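Local coordinates for protein nitrite oxidoreductase subunit A (Kuenenia stuttgartiensis, PDB 7B04) that belongs to the molybdopterin oxidoreductase family, resembles NarG, and carries a molybdenum atom, pterin guanylate esters and an iron/sulfur cluster, at residues W371-F383 with Y543-F555. Numbering follows the deposited sequence.
Sequences WYDADYVKKFTDF and YLPVMLTGNVGYF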
loop_
_atom_site.group_PDB
_atom_site.type_symbol
_atom_site.label_atom_id
_atom_site.label_comp_id
_atom_site.label_asym_id
_atom_site.label_seq_id
_atom_site.Cartn_x
_atom_site.Cartn_y
_atom_site.Cartn_z
ATOM N N TRP B 371 6.524 30.822 28.275
ATOM C CA TRP B 371 6.303 29.385 28.412
ATOM C C TRP B 371 7.466 28.595 27.819
ATOM O O TRP B 371 7.279 27.627 27.084
ATOM C CB TRP B 371 4.992 28.998 27.738
ATOM C CG TRP B 371 3.753 29.457 28.441
ATOM C CD1 TRP B 371 3.662 29.959 29.707
ATOM C CD2 TRP B 371 2.421 29.456 27.913
ATOM N NE1 TRP B 371 2.355 30.269 29.999
ATOM C CE2 TRP B 371 1.574 29.970 28.914
ATOM C CE3 TRP B 371 1.863 29.071 26.689
ATOM C CZ2 TRP B 371 0.199 30.108 28.729
ATOM C CZ3 TRP B 371 0.499 29.209 26.508
ATOM C CH2 TRP B 371 -0.318 29.723 27.522
ATOM N N TYR B 372 8.688 29.015 28.137
ATOM C CA TYR B 372 9.889 28.362 27.642
ATOM C C TYR B 372 10.820 28.039 28.801
ATOM O O TYR B 372 10.869 28.765 29.797
ATOM C CB TYR B 372 10.616 29.235 26.604
ATOM C CG TYR B 372 11.104 30.572 27.125
ATOM C CD1 TYR B 372 10.263 31.677 27.155
ATOM C CD2 TYR B 372 12.410 30.731 27.569
ATOM C CE1 TYR B 372 10.706 32.901 27.623
ATOM C CE2 TYR B 372 12.862 31.951 28.040
ATOM C CZ TYR B 372 12.007 33.031 28.064
ATOM O OH TYR B 372 12.453 34.246 28.532
ATOM N N ASP B 373 11.562 26.944 28.660
ATOM C CA ASP B 373 12.577 26.572 29.642
ATOM C C ASP B 373 13.773 27.488 29.426
ATOM O O ASP B 373 14.596 27.242 28.545
ATOM C CB ASP B 373 12.969 25.103 29.501
ATOM C CG ASP B 373 14.120 24.701 30.427
ATOM O OD1 ASP B 373 15.181 25.357 30.433
ATOM O OD2 ASP B 373 13.960 23.703 31.158
ATOM N N ALA B 374 13.862 28.560 30.218
ATOM C CA ALA B 374 14.955 29.515 30.051
ATOM C C ALA B 374 16.311 28.831 30.166
ATOM O O ALA B 374 17.251 29.164 29.435
ATOM C CB ALA B 374 14.831 30.640 31.080
ATOM N N ASP B 375 16.429 27.871 31.080
ATOM C CA ASP B 375 17.697 27.183 31.289
ATOM C C ASP B 375 18.100 26.365 30.066
ATOM O O ASP B 375 19.254 26.430 29.618
ATOM C CB ASP B 375 17.593 26.328 32.555
ATOM C CG ASP B 375 18.867 25.587 32.876
ATOM O OD1 ASP B 375 19.294 24.777 32.036
ATOM O OD2 ASP B 375 19.437 25.801 33.970
ATOM N N TYR B 376 17.166 25.597 29.502
ATOM C CA TYR B 376 17.495 24.783 28.326
ATOM C C TYR B 376 17.832 25.647 27.118
ATOM O O TYR B 376 18.564 25.199 26.232
ATOM C CB TYR B 376 16.338 23.829 27.982
ATOM C CG TYR B 376 16.601 22.967 26.756
ATOM C CD1 TYR B 376 17.244 21.744 26.866
ATOM C CD2 TYR B 376 16.210 23.389 25.491
ATOM C CE1 TYR B 376 17.486 20.962 25.752
ATOM C CE2 TYR B 376 16.446 22.615 24.379
ATOM C CZ TYR B 376 17.087 21.401 24.511
ATOM O OH TYR B 376 17.336 20.615 23.406
ATOM N N VAL B 377 17.289 26.859 27.051
ATOM C CA VAL B 377 17.617 27.760 25.956
ATOM C C VAL B 377 18.843 28.622 26.260
ATOM O O VAL B 377 19.523 29.072 25.334
ATOM C CB VAL B 377 16.402 28.615 25.577
ATOM C CG1 VAL B 377 16.584 29.108 24.164
ATOM C CG2 VAL B 377 15.169 27.750 25.624
ATOM N N LYS B 378 19.133 28.907 27.534
ATOM C CA LYS B 378 20.392 29.594 27.835
ATOM C C LYS B 378 21.555 28.745 27.348
ATOM O O LYS B 378 22.515 29.257 26.766
ATOM C CB LYS B 378 20.525 29.873 29.342
ATOM C CG LYS B 378 20.598 31.359 29.699
ATOM C CD LYS B 378 19.871 31.645 31.004
ATOM N N LYS B 379 21.481 27.445 27.591
ATOM C CA LYS B 379 22.397 26.487 27.002
ATOM C C LYS B 379 21.811 25.942 25.700
ATOM O O LYS B 379 20.673 26.236 25.324
ATOM C CB LYS B 379 22.687 25.336 27.965
ATOM C CG LYS B 379 22.358 25.581 29.413
ATOM C CD LYS B 379 22.686 24.332 30.229
ATOM C CE LYS B 379 22.224 24.474 31.664
ATOM N NZ LYS B 379 22.421 23.258 32.506
ATOM N N PHE B 380 22.638 25.194 24.974
ATOM C CA PHE B 380 22.251 24.439 23.782
ATOM C C PHE B 380 21.638 25.235 22.630
ATOM O O PHE B 380 21.347 24.656 21.579
ATOM C CB PHE B 380 21.229 23.364 24.165
ATOM C CG PHE B 380 21.712 22.381 25.192
ATOM C CD1 PHE B 380 23.021 21.941 25.200
ATOM C CD2 PHE B 380 20.838 21.887 26.151
ATOM C CE1 PHE B 380 23.452 21.026 26.142
ATOM C CE2 PHE B 380 21.267 20.979 27.098
ATOM C CZ PHE B 380 22.575 20.553 27.098
ATOM N N THR B 381 21.442 26.542 22.781
ATOM C CA THR B 381 20.711 27.304 21.776
ATOM C C THR B 381 21.435 28.611 21.485
ATOM O O THR B 381 22.139 29.151 22.342
ATOM C CB THR B 381 19.264 27.564 22.226
ATOM O OG1 THR B 381 18.721 26.362 22.791
ATOM C CG2 THR B 381 18.404 27.956 21.039
ATOM N N ASP B 382 21.233 29.130 20.271
ATOM C CA ASP B 382 21.870 30.374 19.862
ATOM C C ASP B 382 21.131 31.627 20.328
ATOM O O ASP B 382 21.625 32.731 20.081
ATOM C CB ASP B 382 22.080 30.403 18.341
ATOM C CG ASP B 382 20.794 30.581 17.557
ATOM O OD1 ASP B 382 19.695 30.432 18.129
ATOM O OD2 ASP B 382 20.892 30.874 16.345
ATOM N N PHE B 383 19.959 31.493 20.957
ATOM C CA PHE B 383 19.207 32.679 21.366
ATOM C C PHE B 383 20.008 33.618 22.263
ATOM O O PHE B 383 19.928 34.841 22.049
ATOM C CB PHE B 383 17.909 32.280 22.081
ATOM C CG PHE B 383 16.777 31.927 21.162
ATOM C CD1 PHE B 383 16.159 32.894 20.387
ATOM C CD2 PHE B 383 16.305 30.630 21.102
ATOM C CE1 PHE B 383 15.107 32.563 19.552
ATOM C CE2 PHE B 383 15.258 30.292 20.272
ATOM C CZ PHE B 383 14.657 31.259 19.496
ATOM N N TYR B 543 11.835 23.684 14.563
ATOM C CA TYR B 543 12.583 23.582 15.812
ATOM C C TYR B 543 12.255 24.684 16.808
ATOM O O TYR B 543 12.537 24.518 18.000
ATOM C CB TYR B 543 14.097 23.594 15.555
ATOM C CG TYR B 543 14.701 22.256 15.172
ATOM C CD1 TYR B 543 14.076 21.421 14.256
ATOM C CD2 TYR B 543 15.894 21.821 15.741
ATOM C CE1 TYR B 543 14.628 20.198 13.906
ATOM C CE2 TYR B 543 16.450 20.598 15.401
ATOM C CZ TYR B 543 15.809 19.791 14.484
ATOM O OH TYR B 543 16.348 18.575 14.137
ATOM N N LEU B 544 11.674 25.797 16.357
ATOM C CA LEU B 544 11.441 26.930 17.253
ATOM C C LEU B 544 10.615 26.565 18.480
ATOM O O LEU B 544 11.063 26.862 19.602
ATOM C CB LEU B 544 10.804 28.082 16.468
ATOM C CG LEU B 544 11.719 28.840 15.509
ATOM C CD1 LEU B 544 10.910 29.798 14.658
ATOM C CD2 LEU B 544 12.795 29.585 16.278
ATOM N N PRO B 545 9.436 25.940 18.369
ATOM C CA PRO B 545 8.692 25.600 19.592
ATOM C C PRO B 545 9.362 24.520 20.419
ATOM O O PRO B 545 9.114 24.447 21.628
ATOM C CB PRO B 545 7.330 25.135 19.062
ATOM C CG PRO B 545 7.618 24.628 17.704
ATOM C CD PRO B 545 8.712 25.501 17.159
ATOM N N VAL B 546 10.213 23.692 19.811
ATOM C CA VAL B 546 10.852 22.600 20.534
ATOM C C VAL B 546 12.206 22.995 21.117
ATOM O O VAL B 546 12.667 22.356 22.074
ATOM C CB VAL B 546 10.986 21.371 19.614
ATOM C CG1 VAL B 546 12.185 21.500 18.693
ATOM C CG2 VAL B 546 11.080 20.101 20.421
ATOM N N MET B 547 12.853 24.034 20.579
ATOM C CA MET B 547 14.074 24.545 21.194
ATOM C C MET B 547 13.771 25.235 22.516
ATOM O O MET B 547 14.555 25.148 23.467
ATOM C CB MET B 547 14.778 25.520 20.251
ATOM C CG MET B 547 15.458 24.885 19.057
ATOM S SD MET B 547 16.444 26.092 18.150
ATOM C CE MET B 547 15.165 27.020 17.313
ATOM N N LEU B 548 12.636 25.930 22.587
ATOM C CA LEU B 548 12.295 26.719 23.761
ATOM C C LEU B 548 11.744 25.864 24.896
ATOM O O LEU B 548 11.891 26.229 26.067
ATOM C CB LEU B 548 11.297 27.807 23.376
ATOM C CG LEU B 548 11.827 28.781 22.323
ATOM C CD1 LEU B 548 10.736 29.725 21.841
ATOM C CD2 LEU B 548 13.011 29.560 22.875
ATOM N N THR B 549 11.124 24.731 24.579
ATOM C CA THR B 549 10.474 23.901 25.583
ATOM C C THR B 549 11.365 22.788 26.116
ATOM O O THR B 549 10.926 22.030 26.987
ATOM C CB THR B 549 9.201 23.288 25.002
ATOM O OG1 THR B 549 9.512 22.629 23.766
ATOM C CG2 THR B 549 8.154 24.360 24.752
ATOM N N GLY B 550 12.598 22.679 25.635
ATOM C CA GLY B 550 13.509 21.654 26.111
ATOM C C GLY B 550 13.145 20.239 25.711
ATOM O O GLY B 550 13.186 19.324 26.540
ATOM N N ASN B 551 12.786 20.042 24.446
ATOM C CA ASN B 551 12.352 18.743 23.948
ATOM C C ASN B 551 13.216 18.256 22.788
ATOM O O ASN B 551 12.713 17.694 21.816
ATOM C CB ASN B 551 10.878 18.781 23.558
ATOM C CG ASN B 551 9.975 19.088 24.734
ATOM O OD1 ASN B 551 9.088 19.937 24.646
ATOM N ND2 ASN B 551 10.195 18.393 25.844
ATOM N N VAL B 552 14.521 18.505 22.843
ATOM C CA VAL B 552 15.456 17.954 21.866
ATOM C C VAL B 552 16.534 17.184 22.616
ATOM O O VAL B 552 17.145 17.714 23.550
ATOM C CB VAL B 552 16.082 19.048 20.980
ATOM C CG1 VAL B 552 17.216 18.475 20.141
ATOM C CG2 VAL B 552 15.025 19.677 20.092
ATOM N N GLY B 553 16.765 15.937 22.208
ATOM C CA GLY B 553 17.763 15.091 22.827
ATOM C C GLY B 553 17.242 14.149 23.891
ATOM O O GLY B 553 18.025 13.350 24.421
ATOM N N TYR B 554 15.954 14.213 24.221
ATOM C CA TYR B 554 15.354 13.359 25.233
ATOM C C TYR B 554 14.392 12.381 24.574
ATOM O O TYR B 554 13.723 12.713 23.591
ATOM C CB TYR B 554 14.609 14.185 26.285
ATOM C CG TYR B 554 15.444 15.266 26.930
ATOM C CD1 TYR B 554 16.322 14.966 27.963
ATOM C CD2 TYR B 554 15.350 16.586 26.511
ATOM C CE1 TYR B 554 17.087 15.951 28.559
ATOM C CE2 TYR B 554 16.111 17.579 27.102
ATOM C CZ TYR B 554 16.977 17.254 28.125
ATOM O OH TYR B 554 17.735 18.237 28.716
ATOM N N PHE B 555 14.316 11.175 25.137
ATOM C CA PHE B 555 13.492 10.120 24.559
ATOM C C PHE B 555 12.040 10.569 24.427
ATOM O O PHE B 555 11.459 11.123 25.366
ATOM C CB PHE B 555 13.582 8.858 25.415
ATOM C CG PHE B 555 14.942 8.218 25.408
ATOM C CD1 PHE B 555 15.358 7.456 24.328
ATOM C CD2 PHE B 555 15.804 8.378 26.480
ATOM C CE1 PHE B 555 16.608 6.866 24.317
ATOM C CE2 PHE B 555 17.056 7.789 26.475
ATOM C CZ PHE B 555 17.458 7.032 25.392
#
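Y376 and V377, on the short helix 374-378, pack against the C-terminal part of helix 544-548 and the turn that follows it; the two axes approach to 9.8 Å at 106°, close to perpendicular. At the N-cap position of the first helix, D373 N donates to L548 O over 2.7 Å, so one backbone bond joins the N-cap of helix 374-378 to the C-terminal part of helix 544-548. Y376 contributes the most buried surface. Its CG stands anti to the backbone N (chi1 179°), which lays the ring across the turn: G550 CA sits over one face in a CH-pi contact, 3.4 Å from the ring centroid, while M547 O lies at the ring edge, 3.2 Å from Y376 CD2. Beyond the ring, Y376 OH donates to V552 O at 2.9 Å, tilted 24° from the carbonyl plane, and Y554 brings its own ring edge up to Y376 CE1. G550, over the Y376 ring, has positive phi. L548 CD2 touches both V377 CG1 (3.8 Å) and F383 CE2 (3.5 Å), its side chain crossing that of F383 at about a right angle, with L544 CD2 also reaching F383 CZ. M547 SD meets T381 CG2 at 4.0 Å. Behind this layer L544 rests on helix 355-368 and F383 on helix 481-488, so the contact ties together helical elements of the molybdopterin oxidoreductase region. The chemistry is that of a buried, largely apolar interface with two hydrogen bonds: one joins the two backbones, the other satisfies the Y376 hydroxyl, and the ring face is held by van der Waals and CH-pi contact with G550.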